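Local structure of GTP-binding protein (Thermus thermophilus, 2DBY) at residues A[140-151]-A[164-175]. The protein binds GDP, belongs to the YchF/OLA1 subfamily of OBG GTPases, and probably acts as an ATPase that associates with the 70S ribosome and its 50S subunit. Sequence-based numbering, arbitrary orientation.
Sequences LATLERRLERLR and LEAAEGLYVHLQ
L143 and L147 press as knobs into holes on helix 164-175, packing the two arms of an antiparallel helical hairpin in the manner of a short coiled coil. The segment axes approach to 9.6 Å, their N-to-C directions 151° apart. L147 sits among L164, A167, E168 and Y171; its CD2 comes within 3.6 Å of A167 CB, a small methyl that leaves room for the leucine branch. L143 sits among A167, L170, Y171 and L174, its CD1 3.9 Å from L174 CD2, and F192 of helix 187-195 touches L143, L150, A167 and L170.

The opposite, more exposed flank is polar. Y171, a knob in return among L140, L143, E144 and L147, suits this border because its ring is greasy and its tip is not: with CG anti to the backbone N (chi1 -164°), the ring reaches across, L147 CD1 over one face and Q175 CG over the other. Its OH donates to E144 OE1 at 2.8 Å, on the anti side of the carboxylate, while a water bridges E144 OE1 and Q175 NE2. Nearer the hairpin's turn, long R151 passes L164, and its guanidinium grips a single oxygen end-on: E168 OE1 lies 2.9 Å from R151 NH1 and 3.2 Å from R151 NH2, within 5° of the guanidinium plane.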
loop_
_atom_site.group_PDB
_atom_site.type_symbol
_atom_site.label_atom_id
_atom_site.label_comp_id
_atom_site.label_asym_id
_atom_site.label_seq_id
_atom_site.Cartn_x
_atom_site.Cartn_y
_atom_site.Cartn_z
ATOM N N LEU A 140 5.841 22.251 6.695
ATOM C CA LEU A 140 5.558 23.609 7.204
ATOM C C LEU A 140 6.028 24.617 6.163
ATOM O O LEU A 140 5.347 25.595 5.898
ATOM C CB LEU A 140 6.242 23.844 8.563
ATOM C CG LEU A 140 5.573 23.082 9.711
ATOM C CD1 LEU A 140 6.472 23.075 10.970
ATOM C CD2 LEU A 140 4.252 23.771 10.028
ATOM N N ALA A 141 7.194 24.374 5.561
ATOM C CA ALA A 141 7.691 25.262 4.516
ATOM C C ALA A 141 6.740 25.250 3.309
ATOM O O ALA A 141 6.456 26.277 2.692
ATOM C CB ALA A 141 9.107 24.822 4.091
ATOM N N THR A 142 6.250 24.065 2.947
ATOM C CA THR A 142 5.313 23.971 1.838
ATOM C C THR A 142 4.049 24.758 2.149
ATOM O O THR A 142 3.535 25.485 1.294
ATOM C CB THR A 142 4.917 22.514 1.585
ATOM O OG1 THR A 142 6.062 21.828 1.112
ATOM C CG2 THR A 142 3.777 22.410 0.545
ATOM N N LEU A 143 3.549 24.607 3.370
ATOM C CA LEU A 143 2.337 25.310 3.758
ATOM C C LEU A 143 2.546 26.823 3.734
ATOM O O LEU A 143 1.671 27.557 3.289
ATOM C CB LEU A 143 1.886 24.876 5.159
ATOM C CG LEU A 143 1.124 23.542 5.174
ATOM C CD1 LEU A 143 1.057 23.004 6.582
ATOM C CD2 LEU A 143 -0.271 23.762 4.592
ATOM N N GLU A 144 3.701 27.280 4.204
ATOM C CA GLU A 144 3.967 28.728 4.227
ATOM C C GLU A 144 3.917 29.250 2.802
ATOM O O GLU A 144 3.327 30.302 2.539
ATOM C CB GLU A 144 5.334 29.004 4.884
ATOM C CG GLU A 144 5.292 28.756 6.414
ATOM C CD GLU A 144 6.619 28.347 7.050
ATOM O OE1 GLU A 144 6.599 27.953 8.240
ATOM O OE2 GLU A 144 7.673 28.409 6.376
ATOM N N ARG A 145 4.521 28.514 1.872
ATOM C CA ARG A 145 4.494 28.949 0.479
ATOM C C ARG A 145 3.079 28.922 -0.090
ATOM O O ARG A 145 2.672 29.852 -0.783
ATOM C CB ARG A 145 5.405 28.071 -0.382
ATOM C CG ARG A 145 6.878 28.282 -0.147
ATOM C CD ARG A 145 7.694 27.496 -1.182
ATOM N NE ARG A 145 7.719 26.055 -0.930
ATOM C CZ ARG A 145 8.576 25.454 -0.105
ATOM N NH1 ARG A 145 9.485 26.165 0.558
ATOM N NH2 ARG A 145 8.537 24.141 0.049
ATOM N N ARG A 146 2.313 27.868 0.198
ATOM C CA ARG A 146 0.950 27.798 -0.327
ATOM C C ARG A 146 0.024 28.843 0.294
ATOM O O ARG A 146 -0.825 29.401 -0.397
ATOM C CB ARG A 146 0.352 26.389 -0.105
ATOM C CG ARG A 146 1.077 25.271 -0.851
ATOM C CD ARG A 146 1.299 25.635 -2.314
ATOM N NE ARG A 146 0.036 25.670 -3.048
ATOM C CZ ARG A 146 -0.145 26.333 -4.183
ATOM N NH1 ARG A 146 0.857 27.030 -4.716
ATOM N NH2 ARG A 146 -1.319 26.272 -4.798
ATOM N N LEU A 147 0.176 29.121 1.586
ATOM C CA LEU A 147 -0.692 30.115 2.227
ATOM C C LEU A 147 -0.542 31.463 1.535
ATOM O O LEU A 147 -1.524 32.167 1.296
ATOM C CB LEU A 147 -0.364 30.249 3.722
ATOM C CG LEU A 147 -0.883 29.120 4.634
ATOM C CD1 LEU A 147 -0.256 29.226 6.001
ATOM C CD2 LEU A 147 -2.422 29.217 4.748
ATOM N N GLU A 148 0.692 31.812 1.195
ATOM C CA GLU A 148 0.945 33.085 0.520
ATOM C C GLU A 148 0.318 33.102 -0.864
ATOM O O GLU A 148 -0.359 34.060 -1.223
ATOM C CB GLU A 148 2.453 33.349 0.405
ATOM C CG GLU A 148 3.183 33.324 1.747
ATOM C CD GLU A 148 4.205 34.444 1.909
ATOM O OE1 GLU A 148 4.972 34.408 2.900
ATOM O OE2 GLU A 148 4.236 35.360 1.055
ATOM N N ARG A 149 0.553 32.045 -1.640
ATOM C CA ARG A 149 0.015 31.927 -2.986
ATOM C C ARG A 149 -1.505 31.834 -3.012
ATOM O O ARG A 149 -2.150 32.535 -3.791
ATOM C CB ARG A 149 0.596 30.696 -3.695
ATOM C CG ARG A 149 1.974 30.903 -4.307
ATOM C CD ARG A 149 1.841 31.104 -5.814
ATOM N NE ARG A 149 0.935 32.206 -6.124
ATOM C CZ ARG A 149 0.376 32.416 -7.312
ATOM N NH1 ARG A 149 0.622 31.595 -8.324
ATOM N NH2 ARG A 149 -0.436 33.450 -7.484
ATOM N N LEU A 150 -2.082 30.976 -2.169
ATOM C CA LEU A 150 -3.540 30.812 -2.130
ATOM C C LEU A 150 -4.285 32.066 -1.689
ATOM O O LEU A 150 -5.394 32.340 -2.175
ATOM C CB LEU A 150 -3.916 29.637 -1.205
ATOM C CG LEU A 150 -3.608 28.255 -1.801
ATOM C CD1 LEU A 150 -3.747 27.176 -0.714
ATOM C CD2 LEU A 150 -4.574 27.956 -2.945
ATOM N N ARG A 151 -3.713 32.817 -0.758
ATOM C CA ARG A 151 -4.375 34.027 -0.282
ATOM C C ARG A 151 -4.475 35.025 -1.436
ATOM O O ARG A 151 -5.460 35.749 -1.558
ATOM C CB ARG A 151 -3.611 34.650 0.880
ATOM C CG ARG A 151 -4.479 35.562 1.756
ATOM C CD ARG A 151 -3.661 36.188 2.868
ATOM N NE ARG A 151 -2.896 35.198 3.622
ATOM C CZ ARG A 151 -3.431 34.319 4.465
ATOM N NH1 ARG A 151 -4.743 34.308 4.675
ATOM N NH2 ARG A 151 -2.653 33.437 5.085
ATOM N N LEU A 164 -7.387 27.527 0.746
ATOM C CA LEU A 164 -6.698 28.430 1.663
ATOM C C LEU A 164 -7.133 28.142 3.111
ATOM O O LEU A 164 -6.296 28.095 4.016
ATOM C CB LEU A 164 -7.019 29.904 1.316
ATOM C CG LEU A 164 -6.487 30.950 2.295
ATOM C CD1 LEU A 164 -4.943 30.965 2.288
ATOM C CD2 LEU A 164 -7.037 32.325 1.898
ATOM N N GLU A 165 -8.440 27.967 3.333
ATOM C CA GLU A 165 -8.927 27.727 4.696
ATOM C C GLU A 165 -8.463 26.374 5.239
ATOM O O GLU A 165 -8.151 26.234 6.431
ATOM C CB GLU A 165 -10.442 27.860 4.742
ATOM C CG GLU A 165 -10.915 29.266 4.269
ATOM C CD GLU A 165 -10.113 30.394 4.904
ATOM O OE1 GLU A 165 -9.148 30.884 4.265
ATOM O OE2 GLU A 165 -10.420 30.782 6.057
ATOM N N ALA A 166 -8.375 25.387 4.354
ATOM C CA ALA A 166 -7.870 24.072 4.769
ATOM C C ALA A 166 -6.397 24.229 5.172
ATOM O O ALA A 166 -5.938 23.682 6.184
ATOM C CB ALA A 166 -7.997 23.086 3.612
ATOM N N ALA A 167 -5.645 24.956 4.353
ATOM C CA ALA A 167 -4.227 25.186 4.633
ATOM C C ALA A 167 -4.042 25.900 5.988
ATOM O O ALA A 167 -3.116 25.572 6.742
ATOM C CB ALA A 167 -3.590 26.009 3.492
ATOM N N GLU A 168 -4.917 26.861 6.301
ATOM C CA GLU A 168 -4.822 27.590 7.587
ATOM C C GLU A 168 -4.939 26.590 8.737
ATOM O O GLU A 168 -4.210 26.678 9.728
ATOM C CB GLU A 168 -5.978 28.610 7.733
ATOM C CG GLU A 168 -6.053 29.777 6.732
ATOM C CD GLU A 168 -5.078 30.900 7.030
ATOM O OE1 GLU A 168 -5.192 31.969 6.375
ATOM O OE2 GLU A 168 -4.197 30.721 7.904
ATOM N N GLY A 169 -5.868 25.642 8.598
ATOM C CA GLY A 169 -6.091 24.658 9.654
ATOM C C GLY A 169 -4.928 23.702 9.780
ATOM O O GLY A 169 -4.472 23.415 10.881
ATOM N N LEU A 170 -4.449 23.205 8.650
ATOM C CA LEU A 170 -3.308 22.290 8.652
ATOM C C LEU A 170 -2.096 22.980 9.246
ATOM O O LEU A 170 -1.318 22.361 9.944
ATOM C CB LEU A 170 -3.019 21.820 7.213
ATOM C CG LEU A 170 -4.049 20.786 6.709
ATOM C CD1 LEU A 170 -4.057 20.716 5.200
ATOM C CD2 LEU A 170 -3.725 19.424 7.328
ATOM N N TYR A 171 -1.927 24.273 8.974
ATOM C CA TYR A 171 -0.756 24.960 9.516
ATOM C C TYR A 171 -0.779 24.980 11.055
ATOM O O TYR A 171 0.251 24.807 11.693
ATOM C CB TYR A 171 -0.666 26.372 8.954
ATOM C CG TYR A 171 0.696 27.002 9.167
ATOM C CD1 TYR A 171 1.828 26.493 8.532
ATOM C CD2 TYR A 171 0.841 28.129 9.979
ATOM C CE1 TYR A 171 3.079 27.102 8.699
ATOM C CE2 TYR A 171 2.072 28.730 10.152
ATOM C CZ TYR A 171 3.182 28.216 9.510
ATOM O OH TYR A 171 4.402 28.822 9.667
ATOM N N VAL A 172 -1.952 25.188 11.644
ATOM C CA VAL A 172 -2.080 25.166 13.104
ATOM C C VAL A 172 -1.674 23.785 13.634
ATOM O O VAL A 172 -0.931 23.667 14.622
ATOM C CB VAL A 172 -3.546 25.414 13.531
ATOM C CG1 VAL A 172 -3.737 25.105 15.031
ATOM C CG2 VAL A 172 -3.908 26.858 13.240
ATOM N N HIS A 173 -2.205 22.756 12.974
ATOM C CA HIS A 173 -1.976 21.351 13.337
ATOM C C HIS A 173 -0.484 20.982 13.267
ATOM O O HIS A 173 0.075 20.415 14.221
ATOM C CB HIS A 173 -2.793 20.476 12.369
ATOM C CG HIS A 173 -2.874 19.029 12.746
ATOM N ND1 HIS A 173 -3.655 18.566 13.785
ATOM C CD2 HIS A 173 -2.351 17.930 12.150
ATOM C CE1 HIS A 173 -3.621 17.242 13.803
ATOM N NE2 HIS A 173 -2.833 16.833 12.819
ATOM N N LEU A 174 0.162 21.300 12.150
ATOM C CA LEU A 174 1.576 20.984 12.000
ATOM C C LEU A 174 2.492 21.793 12.914
ATOM O O LEU A 174 3.513 21.280 13.381
ATOM C CB LEU A 174 2.007 21.101 10.537
ATOM C CG LEU A 174 1.781 19.786 9.764
ATOM C CD1 LEU A 174 0.265 19.576 9.486
ATOM C CD2 LEU A 174 2.529 19.867 8.431
ATOM N N GLN A 175 2.119 23.041 13.195
ATOM C CA GLN A 175 2.908 23.867 14.096
ATOM C C GLN A 175 2.862 23.262 15.510
ATOM O O GLN A 175 3.714 23.559 16.339
ATOM C CB GLN A 175 2.387 25.314 14.103
ATOM C CG GLN A 175 2.955 26.165 12.965
ATOM C CD GLN A 175 4.492 26.341 13.017
ATOM O OE1 GLN A 175 5.169 25.878 13.939
ATOM N NE2 GLN A 175 5.038 27.012 12.007
HETATM O O HOH W 1 7.465 26.902 10.996
#